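Local coordinates for hypothetical protein (Geobacillus stearothermophilus, PDB 1SFS) that is of unknown function but carries a glycoside hydrolase-like domain and may act as a bacterial lysozyme, at residues A[158-171]-A[201-213]. Numbering follows the deposited sequence. Where two conformers were deposited one is given.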
loop_
_atom_site.group_PDB
_atom_site.type_symbol
_atom_site.label_atom_id
_atom_site.label_comp_id
_atom_site.label_asym_id
_atom_site.label_seq_id
_atom_site.Cartn_x
_atom_site.Cartn_y
_atom_site.Cartn_z
ATOM N N PRO A 158 4.245 -3.208 11.602
ATOM C CA PRO A 158 3.830 -3.011 12.978
ATOM C C PRO A 158 4.710 -3.704 14.026
ATOM O O PRO A 158 4.314 -3.512 15.198
ATOM C CB PRO A 158 2.427 -3.657 13.050
ATOM C CG PRO A 158 1.959 -3.729 11.627
ATOM C CD PRO A 158 3.225 -3.944 10.841
ATOM N N THR A 159 5.775 -4.391 13.698
ATOM C CA THR A 159 6.613 -5.141 14.605
ATOM C C THR A 159 8.023 -4.625 14.672
ATOM O O THR A 159 8.797 -5.134 15.492
ATOM C CB THR A 159 6.662 -6.634 14.232
ATOM O OG1 THR A 159 7.492 -6.811 13.064
ATOM C CG2 THR A 159 5.279 -7.195 13.984
ATOM N N LYS A 160 8.446 -3.670 13.880
ATOM C CA LYS A 160 9.829 -3.217 13.882
ATOM C C LYS A 160 9.800 -1.734 13.569
ATOM O O LYS A 160 9.082 -1.359 12.638
ATOM C CB LYS A 160 10.680 -3.987 12.872
ATOM C CG LYS A 160 12.078 -3.396 12.691
ATOM C CD LYS A 160 13.025 -4.449 12.104
ATOM C CE LYS A 160 14.362 -3.808 11.732
ATOM N NZ LYS A 160 14.991 -3.073 12.874
ATOM N N GLY A 161 10.509 -0.952 14.327
ATOM C CA GLY A 161 10.587 0.485 14.142
ATOM C C GLY A 161 9.433 1.198 14.766
ATOM O O GLY A 161 8.593 0.610 15.467
ATOM N N ASP A 162 9.373 2.477 14.512
ATOM C CA ASP A 162 8.531 3.440 15.180
ATOM C C ASP A 162 7.050 3.384 14.807
ATOM O O ASP A 162 6.258 4.083 15.473
ATOM C CB ASP A 162 9.096 4.845 14.848
ATOM C CG ASP A 162 10.359 5.455 15.382
ATOM O OD1 ASP A 162 10.866 6.578 14.876
ATOM O OD2 ASP A 162 10.841 4.854 16.356
ATOM N N PHE A 163 6.674 2.713 13.750
ATOM C CA PHE A 163 5.308 2.861 13.240
ATOM C C PHE A 163 4.243 2.551 14.275
ATOM O O PHE A 163 3.278 3.321 14.425
ATOM C CB PHE A 163 5.083 2.034 11.987
ATOM C CG PHE A 163 3.642 2.075 11.545
ATOM C CD1 PHE A 163 3.171 3.170 10.846
ATOM C CD2 PHE A 163 2.777 1.050 11.847
ATOM C CE1 PHE A 163 1.821 3.231 10.468
ATOM C CE2 PHE A 163 1.443 1.137 11.499
ATOM C CZ PHE A 163 0.951 2.205 10.790
ATOM N N ALA A 164 4.312 1.401 14.915
ATOM C CA ALA A 164 3.163 0.980 15.726
ATOM C C ALA A 164 2.871 1.982 16.863
ATOM O O ALA A 164 1.698 2.300 17.078
ATOM C CB ALA A 164 3.402 -0.414 16.273
ATOM N N ALA A 165 3.889 2.435 17.557
ATOM C CA ALA A 165 3.659 3.387 18.639
ATOM C C ALA A 165 3.140 4.697 18.094
ATOM O O ALA A 165 2.277 5.343 18.724
ATOM C CB ALA A 165 4.913 3.554 19.498
ATOM N N ALA A 166 3.687 5.179 16.969
ATOM C CA ALA A 166 3.229 6.415 16.368
ATOM C C ALA A 166 1.761 6.339 15.972
ATOM O O ALA A 166 0.985 7.261 16.187
ATOM C CB ALA A 166 4.112 6.756 15.167
ATOM N N TYR A 167 1.390 5.211 15.344
ATOM C CA TYR A 167 0.040 4.987 14.940
ATOM C C TYR A 167 -0.890 4.968 16.131
ATOM O O TYR A 167 -1.946 5.598 16.134
ATOM C CB TYR A 167 -0.048 3.653 14.108
ATOM C CG TYR A 167 -1.465 3.290 13.791
ATOM C CD1 TYR A 167 -2.164 3.876 12.727
ATOM C CD2 TYR A 167 -2.134 2.375 14.593
ATOM C CE1 TYR A 167 -3.488 3.527 12.489
ATOM C CE2 TYR A 167 -3.455 2.068 14.369
ATOM C CZ TYR A 167 -4.128 2.633 13.311
ATOM O OH TYR A 167 -5.464 2.366 13.078
ATOM N N CYS A 168 -0.526 4.216 17.179
ATOM C CA CYS A 168 -1.430 4.111 18.347
ATOM C C CYS A 168 -1.543 5.462 19.056
ATOM O O CYS A 168 -2.651 5.789 19.527
ATOM C CB CYS A 168 -1.039 3.001 19.248
ATOM S SG CYS A 168 -1.306 1.345 18.480
ATOM N N GLU A 169 -0.477 6.264 19.118
ATOM C CA GLU A 169 -0.602 7.597 19.679
ATOM C C GLU A 169 -1.527 8.424 18.819
ATOM O O GLU A 169 -2.406 9.156 19.330
ATOM C CB GLU A 169 0.763 8.249 19.801
ATOM C CG GLU A 169 0.689 9.706 20.168
ATOM C CD GLU A 169 1.998 10.441 20.270
ATOM O OE1 GLU A 169 1.934 11.713 20.429
ATOM O OE2 GLU A 169 3.062 9.787 20.258
ATOM N N ALA A 170 -1.381 8.358 17.497
ATOM C CA ALA A 170 -2.262 9.132 16.622
ATOM C C ALA A 170 -3.711 8.766 16.828
ATOM O O ALA A 170 -4.601 9.630 16.851
ATOM C CB ALA A 170 -1.836 8.946 15.176
ATOM N N VAL A 171 -4.025 7.490 16.956
ATOM C CA VAL A 171 -5.389 7.019 17.208
ATOM C C VAL A 171 -5.913 7.528 18.537
ATOM O O VAL A 171 -7.071 7.932 18.629
ATOM C CB VAL A 171 -5.458 5.494 17.160
ATOM C CG1 VAL A 171 -6.797 4.969 17.669
ATOM C CG2 VAL A 171 -5.186 4.979 15.760
ATOM N N TYR A 201 -4.690 -15.940 6.156
ATOM C CA TYR A 201 -4.520 -14.512 6.421
ATOM C C TYR A 201 -4.270 -14.247 7.898
ATOM O O TYR A 201 -5.137 -14.490 8.720
ATOM C CB TYR A 201 -5.761 -13.781 5.923
ATOM C CG TYR A 201 -5.684 -12.269 5.989
ATOM C CD1 TYR A 201 -4.978 -11.568 5.016
ATOM C CD2 TYR A 201 -6.287 -11.517 6.994
ATOM C CE1 TYR A 201 -4.871 -10.203 5.007
ATOM C CE2 TYR A 201 -6.196 -10.135 6.988
ATOM C CZ TYR A 201 -5.480 -9.481 6.011
ATOM O OH TYR A 201 -5.348 -8.128 5.958
ATOM N N GLN A 202 -3.100 -13.719 8.223
ATOM C CA GLN A 202 -2.678 -13.497 9.608
ATOM C C GLN A 202 -1.649 -12.373 9.724
ATOM O O GLN A 202 -0.551 -12.572 10.300
ATOM C CB GLN A 202 -2.167 -14.806 10.255
ATOM C CG GLN A 202 -1.129 -15.496 9.447
ATOM C CD GLN A 202 -0.817 -16.942 9.697
ATOM O OE1 GLN A 202 -0.788 -17.595 8.659
ATOM N NE2 GLN A 202 -0.559 -17.395 10.911
ATOM N N PRO A 203 -1.929 -11.176 9.225
ATOM C CA PRO A 203 -0.925 -10.100 9.391
ATOM C C PRO A 203 -0.739 -9.720 10.850
ATOM O O PRO A 203 -1.689 -9.779 11.657
ATOM C CB PRO A 203 -1.570 -8.935 8.670
ATOM C CG PRO A 203 -3.010 -9.181 8.698
ATOM C CD PRO A 203 -3.127 -10.691 8.577
ATOM N N ALA A 204 0.473 -9.257 11.143
ATOM C CA ALA A 204 0.715 -8.525 12.420
ATOM C C ALA A 204 -0.045 -7.198 12.375
ATOM O O ALA A 204 -0.135 -6.547 11.349
ATOM C CB ALA A 204 2.185 -8.255 12.576
ATOM N N ALA A 205 -0.507 -6.783 13.525
ATOM C CA ALA A 205 -1.254 -5.544 13.671
ATOM C C ALA A 205 -0.649 -4.694 14.772
ATOM O O ALA A 205 -0.059 -5.210 15.692
ATOM C CB ALA A 205 -2.670 -5.890 14.055
ATOM N N PRO A 206 -0.853 -3.378 14.723
ATOM C CA PRO A 206 -0.470 -2.564 15.887
ATOM C C PRO A 206 -1.350 -2.894 17.054
ATOM O O PRO A 206 -2.428 -3.460 16.900
ATOM C CB PRO A 206 -0.729 -1.160 15.413
ATOM C CG PRO A 206 -1.806 -1.299 14.409
ATOM C CD PRO A 206 -1.527 -2.587 13.687
ATOM N N PRO A 207 -0.935 -2.534 18.278
ATOM C CA PRO A 207 -1.680 -2.930 19.483
ATOM C C PRO A 207 -2.821 -2.003 19.813
ATOM O O PRO A 207 -3.024 -1.742 20.998
ATOM C CB PRO A 207 -0.588 -2.945 20.527
ATOM C CG PRO A 207 0.343 -1.892 20.120
ATOM C CD PRO A 207 0.372 -1.944 18.625
ATOM N N CYS A 208 -3.526 -1.502 18.858
ATOM C CA CYS A 208 -4.702 -0.654 19.038
ATOM C C CYS A 208 -5.614 -0.838 17.825
ATOM O O CYS A 208 -5.273 -1.543 16.871
ATOM C CB CYS A 208 -4.285 0.769 19.248
ATOM S SG CYS A 208 -3.410 1.471 17.830
ATOM N N SER A 209 -6.758 -0.144 17.808
ATOM C CA SER A 209 -7.745 -0.277 16.755
ATOM C C SER A 209 -7.150 0.010 15.386
ATOM O O SER A 209 -6.522 1.059 15.180
ATOM C CB SER A 209 -8.850 0.779 16.977
ATOM O OG SER A 209 -9.881 0.602 16.008
ATOM N N ALA A 210 -7.409 -0.887 14.437
ATOM C CA ALA A 210 -6.937 -0.701 13.082
ATOM C C ALA A 210 -7.743 -1.551 12.111
ATOM O O ALA A 210 -8.327 -2.545 12.451
ATOM C CB ALA A 210 -5.501 -1.083 12.973
ATOM N N ASN A 211 -7.687 -1.109 10.848
ATOM C CA ASN A 211 -8.225 -1.839 9.710
ATOM C C ASN A 211 -7.042 -2.462 8.956
ATOM O O ASN A 211 -6.509 -1.842 8.033
ATOM C CB ASN A 211 -8.997 -0.906 8.792
ATOM C CG ASN A 211 -10.127 -0.200 9.452
ATOM O OD1 ASN A 211 -10.980 -0.834 10.030
ATOM N ND2 ASN A 211 -10.099 1.136 9.421
ATOM N N VAL A 212 -6.606 -3.634 9.351
ATOM C CA VAL A 212 -5.433 -4.272 8.739
ATOM C C VAL A 212 -5.938 -5.173 7.621
ATOM O O VAL A 212 -6.286 -6.343 7.823
ATOM C CB VAL A 212 -4.547 -5.013 9.746
ATOM C CG1 VAL A 212 -3.333 -5.532 9.031
ATOM C CG2 VAL A 212 -4.192 -4.138 10.911
ATOM N N TRP A 213 -6.058 -4.602 6.432
ATOM C CA TRP A 213 -6.733 -5.210 5.310
ATOM C C TRP A 213 -5.832 -5.724 4.227
ATOM O O TRP A 213 -6.317 -6.290 3.259
ATOM C CB TRP A 213 -7.764 -4.254 4.694
ATOM C CG TRP A 213 -8.936 -3.956 5.579
ATOM C CD1 TRP A 213 -9.236 -4.458 6.801
ATOM C CD2 TRP A 213 -9.972 -3.017 5.216
ATOM N NE1 TRP A 213 -10.442 -3.887 7.234
ATOM C CE2 TRP A 213 -10.889 -3.008 6.288
ATOM C CE3 TRP A 213 -10.175 -2.207 4.090
ATOM C CZ2 TRP A 213 -12.013 -2.197 6.261
ATOM C CZ3 TRP A 213 -11.306 -1.398 4.064
ATOM C CH2 TRP A 213 -12.153 -1.436 5.133
HETATM O O HOH W 1 2.666 -4.018 17.113
HETATM O O HOH W 2 -6.154 1.299 10.510
#
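Tyr167 and Cys168, consecutive on helix 163-173, reach loop 204-210 through different first torsions. Tyr167 holds CG opposite its backbone N (chi1 174°), which sends the ring toward Pro206, Cys208 and Ser209, whereas Cys168 keeps SG beside its N (chi1 -68°), facing Cys208. The resulting disulfide, Cys168 SG to Cys208 SG at 2.2 Å with a chi3 of -93°, ties the helix covalently to the loop. Cys208 SG also lies 3.5 Å from Tyr167 CE2, an oblique sulfur-aromatic contact. At the ring's far end Tyr167 OH donates to Ser209 O at 2.7 Å, in the carbonyl plane and on a lone pair, and takes a second bond from a water that in turn accepts from Asn211 N. Pro206 CG packs obliquely against Tyr167 CD2 (3.7 Å), and Val171 CG2 lies over one ring face, toward the rim. A phenylalanine in place of Tyr167 would probably leave Ser209 O without its helix-borne donor and the water on Asn211 N without its tyrosine partner. Nearer the start of segment 158-171, Thr159 CG2 meets Ala204 CB at 3.6 Å. Disulfide and tyrosine bond together pin the irregular, proline-containing loop, which leads into strand 211-218, onto the helix that follows strand 151-156. Toward the sheet, Tyr167 and Pro206 both touch Ile183 of strand 182-185, with Tyr167 also on Leu154 of strand 151-156, while Ala166 and Ala170 turn to Ile138 of helix 135-145.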